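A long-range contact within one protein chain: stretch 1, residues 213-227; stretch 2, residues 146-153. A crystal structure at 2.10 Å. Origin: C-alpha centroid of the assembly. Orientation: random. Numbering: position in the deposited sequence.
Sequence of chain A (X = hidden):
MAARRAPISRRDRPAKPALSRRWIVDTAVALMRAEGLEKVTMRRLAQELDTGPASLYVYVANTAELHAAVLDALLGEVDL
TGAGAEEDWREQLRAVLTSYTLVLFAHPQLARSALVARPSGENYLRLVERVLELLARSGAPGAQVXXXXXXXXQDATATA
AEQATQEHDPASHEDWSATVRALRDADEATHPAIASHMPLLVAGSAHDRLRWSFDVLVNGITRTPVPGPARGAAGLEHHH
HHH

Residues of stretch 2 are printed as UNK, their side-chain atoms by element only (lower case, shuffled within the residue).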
# COMPACT_ATOMS: atom_id res chain seq x y z
N SER A 213 4.33 12.60 5.45
CA SER A 213 2.97 12.32 4.94
C SER A 213 1.84 12.35 5.99
O SER A 213 0.62 12.56 5.70
CB SER A 213 2.92 11.04 4.12
OG SER A 213 3.16 9.96 4.95
N PHE A 214 2.21 12.12 7.24
CA PHE A 214 1.24 12.33 8.32
C PHE A 214 0.64 13.75 8.28
O PHE A 214 -0.59 13.96 8.19
CB PHE A 214 1.90 12.05 9.70
CG PHE A 214 1.01 12.43 10.87
CD1 PHE A 214 0.04 11.55 11.33
CD2 PHE A 214 1.07 13.70 11.43
CE1 PHE A 214 -0.83 11.94 12.39
CE2 PHE A 214 0.19 14.09 12.48
CZ PHE A 214 -0.73 13.20 12.96
N ASP A 215 1.53 14.74 8.30
CA ASP A 215 1.10 16.18 8.10
C ASP A 215 0.39 16.42 6.80
O ASP A 215 -0.66 17.03 6.77
CB ASP A 215 2.33 17.08 8.23
CG ASP A 215 2.84 17.15 9.65
OD1 ASP A 215 1.94 17.22 10.52
OD2 ASP A 215 4.08 17.15 9.90
N VAL A 216 0.90 15.87 5.70
CA VAL A 216 0.23 16.04 4.42
C VAL A 216 -1.19 15.54 4.52
O VAL A 216 -2.16 16.16 4.04
CB VAL A 216 1.00 15.24 3.26
CG1 VAL A 216 0.23 15.19 2.02
CG2 VAL A 216 2.34 15.81 3.06
N LEU A 217 -1.31 14.34 5.12
CA LEU A 217 -2.62 13.71 5.15
C LEU A 217 -3.53 14.43 6.10
O LEU A 217 -4.70 14.70 5.78
CB LEU A 217 -2.46 12.22 5.57
CG LEU A 217 -2.06 11.35 4.34
CD1 LEU A 217 -1.51 10.08 4.84
CD2 LEU A 217 -3.35 11.08 3.52
N VAL A 218 -3.04 14.74 7.29
CA VAL A 218 -3.94 15.48 8.29
C VAL A 218 -4.43 16.84 7.74
O VAL A 218 -5.67 17.17 7.67
CB VAL A 218 -3.22 15.58 9.68
CG1 VAL A 218 -4.06 16.34 10.65
CG2 VAL A 218 -3.06 14.12 10.24
N ASN A 219 -3.47 17.58 7.20
CA ASN A 219 -3.80 18.86 6.51
C ASN A 219 -4.79 18.65 5.41
O ASN A 219 -5.82 19.32 5.31
CB ASN A 219 -2.53 19.46 5.97
CG ASN A 219 -1.72 20.04 7.05
OD1 ASN A 219 -2.25 20.24 8.15
ND2 ASN A 219 -0.42 20.30 6.81
N GLY A 220 -4.55 17.66 4.57
CA GLY A 220 -5.58 17.44 3.53
C GLY A 220 -6.90 16.92 4.00
O GLY A 220 -7.95 17.27 3.48
N ILE A 221 -6.86 15.95 4.91
CA ILE A 221 -8.13 15.37 5.42
C ILE A 221 -9.03 16.48 6.04
O ILE A 221 -10.23 16.60 5.72
CB ILE A 221 -7.88 14.26 6.45
CG1 ILE A 221 -7.31 12.99 5.75
CG2 ILE A 221 -9.19 13.94 7.28
CD1 ILE A 221 -6.55 12.10 6.73
N THR A 222 -8.42 17.31 6.89
CA THR A 222 -9.23 18.33 7.61
C THR A 222 -9.79 19.38 6.66
O THR A 222 -10.86 19.93 6.93
CB THR A 222 -8.47 18.99 8.74
OG1 THR A 222 -7.25 19.56 8.25
CG2 THR A 222 -8.14 17.97 9.85
N ARG A 223 -9.13 19.59 5.50
CA ARG A 223 -9.58 20.63 4.62
C ARG A 223 -10.34 20.24 3.39
O ARG A 223 -10.88 21.10 2.70
CB ARG A 223 -8.50 21.65 4.37
CG ARG A 223 -7.55 21.35 3.35
CD ARG A 223 -6.16 21.76 3.86
NE ARG A 223 -6.20 22.57 5.08
CZ ARG A 223 -5.14 23.16 5.65
NH1 ARG A 223 -3.92 23.05 5.12
NH2 ARG A 223 -5.29 23.86 6.77
N THR A 224 -10.51 18.95 3.16
CA THR A 224 -11.16 18.49 1.92
C THR A 224 -12.48 17.82 2.20
O THR A 224 -12.50 16.76 2.77
CB THR A 224 -10.25 17.47 1.14
OG1 THR A 224 -8.91 17.96 1.02
CG2 THR A 224 -10.81 17.18 -0.20
N PRO A 225 -13.59 18.45 1.82
CA PRO A 225 -14.92 17.84 1.94
C PRO A 225 -15.07 16.54 1.14
O PRO A 225 -14.49 16.41 0.03
CB PRO A 225 -15.84 18.90 1.32
CG PRO A 225 -15.10 20.18 1.48
CD PRO A 225 -13.66 19.83 1.28
N VAL A 226 -15.81 15.58 1.71
CA VAL A 226 -16.22 14.41 0.99
C VAL A 226 -17.48 14.62 0.19
O VAL A 226 -18.54 15.01 0.73
CB VAL A 226 -16.06 13.02 1.76
CG1 VAL A 226 -15.33 13.14 3.01
CG2 VAL A 226 -17.28 12.23 1.82
N PRO A 227 -17.35 14.48 -1.15
CA PRO A 227 -18.48 14.75 -2.02
C PRO A 227 -19.54 13.73 -1.83
O PRO A 227 -19.33 12.74 -1.11
CB PRO A 227 -17.86 14.67 -3.44
CG PRO A 227 -16.43 14.99 -3.22
CD PRO A 227 -16.15 14.15 -1.94
N UNK A 146 -14.03 10.01 9.11
CA UNK A 146 -14.35 8.63 8.80
C UNK A 146 -13.49 8.09 7.63
O UNK A 146 -12.85 7.06 7.79
c UNK A 146 -15.89 8.53 8.46
N UNK A 147 -13.46 8.81 6.48
CA UNK A 147 -12.60 8.46 5.36
C UNK A 147 -11.13 8.74 5.66
O UNK A 147 -10.23 8.04 5.18
c UNK A 147 -17.00 8.15 1.03
c UNK A 147 -15.22 9.37 -0.06
n UNK A 147 -16.44 7.64 3.43
c UNK A 147 -16.21 8.19 2.20
c UNK A 147 -16.49 8.77 -0.08
c UNK A 147 -15.31 7.91 4.25
c UNK A 147 -14.40 8.62 3.57
c UNK A 147 -13.08 9.15 4.09
c UNK A 147 -14.44 9.39 1.07
c UNK A 147 -14.93 8.80 2.24
N UNK A 148 -10.87 9.70 6.55
CA UNK A 148 -9.51 10.02 6.89
C UNK A 148 -8.74 8.97 7.65
O UNK A 148 -7.56 8.73 7.42
N UNK A 149 -9.35 8.35 8.63
CA UNK A 149 -8.60 7.36 9.42
C UNK A 149 -8.25 6.12 8.53
O UNK A 149 -7.22 5.58 8.73
c UNK A 149 -9.56 8.09 11.74
c UNK A 149 -9.40 6.89 10.71
c UNK A 149 -10.75 6.43 10.31
N UNK A 150 -9.14 5.68 7.64
CA UNK A 150 -8.81 4.70 6.59
C UNK A 150 -7.54 5.08 5.81
O UNK A 150 -6.58 4.29 5.68
c UNK A 150 -10.00 4.60 5.64
o UNK A 150 -11.65 2.89 5.14
o UNK A 150 -11.15 3.24 7.29
c UNK A 150 -11.01 3.50 6.05
N UNK A 151 -7.47 6.34 5.37
CA UNK A 151 -6.30 6.86 4.65
C UNK A 151 -5.07 6.93 5.48
O UNK A 151 -4.00 6.58 5.00
c UNK A 151 -7.33 8.11 2.71
c UNK A 151 -8.83 8.45 2.73
c UNK A 151 -6.59 8.26 4.04
n UNK A 151 -10.65 6.64 2.72
c UNK A 151 -9.77 7.51 1.76
N UNK A 152 -5.17 7.41 6.73
CA UNK A 152 -3.98 7.38 7.65
C UNK A 152 -3.47 5.95 7.94
O UNK A 152 -2.27 5.68 8.05
c UNK A 152 -4.50 9.59 8.98
c UNK A 152 -5.32 9.99 10.19
c UNK A 152 -4.34 8.08 8.95
c UNK A 152 -3.07 10.30 8.84
N UNK A 153 -4.40 5.00 8.03
CA UNK A 153 -3.98 3.61 8.29
C UNK A 153 -3.37 2.99 7.03
O UNK A 153 -2.31 2.34 7.10
c UNK A 153 -6.87 2.41 10.75
c UNK A 153 -5.18 2.77 8.82
c UNK A 153 -5.56 3.06 10.31
c UNK A 153 -4.43 2.71 11.21

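Position 146 carries a single side-chain carbon, CB. Its CA-to-CB bond points sideways to stretch 1, and CB stays 7.2 Å from Val 226 CG1, too far for contact. One carbon identifies Ala 146.

Position 147 has one carbon leading into fused five- and six-membered rings that hold eight carbons and one nitrogen. Its CA-to-CB bond points toward stretch 1, and one face of the six-membered ring receives Val 226 CG2. A fused bicycle with a single nitrogen is an indole: Trp 147. Val 226 CG2 lies 4.0 Å from Trp 147 CZ3 and only 5° off the ring normal, the geometry of a CH-pi contact.

Position 148 has no side-chain atoms, and its carbonyl O is 3.6 Å from Ile 221 CD1. It is Gly 148. Its bare backbone lets the two helices come close here: Ile 221 CA is 5.7 Å from Gly 148 CA. An ideally placed CB would lie 2.7 Å from Ile 221 CG2, a clash.

Position 149 shows three carbons, one carrying the other two, and its CA-to-CB bond points away from stretch 1. Branching at CB with no heteroatom gives Val 149.

Position 150 has two carbons, the second carrying two oxygens, and is out of reach of stretch 1. This short carboxylate is Asp 150.

At position 151, four carbons in a row end in nitrogen. The CA-to-CB bond points toward stretch 1, with CB 4.3 Å from Leu 217 CD2, but the end leads away. The unbranched chain and terminal amine give Lys 151.

Position 152 has four carbons, forked at the second. Its CA-to-CB bond points sideways, but its end comes nearer and packs among Phe 214, Leu 217, Val 218 and Ile 221. The fork identifies Leu 152. Leu 152 CD2 lies 3.8 Å from Leu 217 CB, 4.1 Å from Val 218 CG2 and 4.2 Å from Phe 214 CD1, while Leu 152 CG is 3.9 Å from Ile 221 CD1.

Position 153 repeats the forked four-carbon pattern but is out of reach of stretch 1; it is Leu 153.

The two helices run nearly antiparallel, at 163°, with axes 9.7 Å apart at closest approach. No hydrogen bond crosses between the stretches; the contact rests on apolar packing. Leu 152 is a knob in the hole formed by those four residues, Gly 148 leaves room for Ile 221, and Val 226, beyond the helix end, covers the Trp 147 ring. The two stretches together bury 386 Å², both sides summed.

Stretch 2, residues 146-153: AWGVDKLL
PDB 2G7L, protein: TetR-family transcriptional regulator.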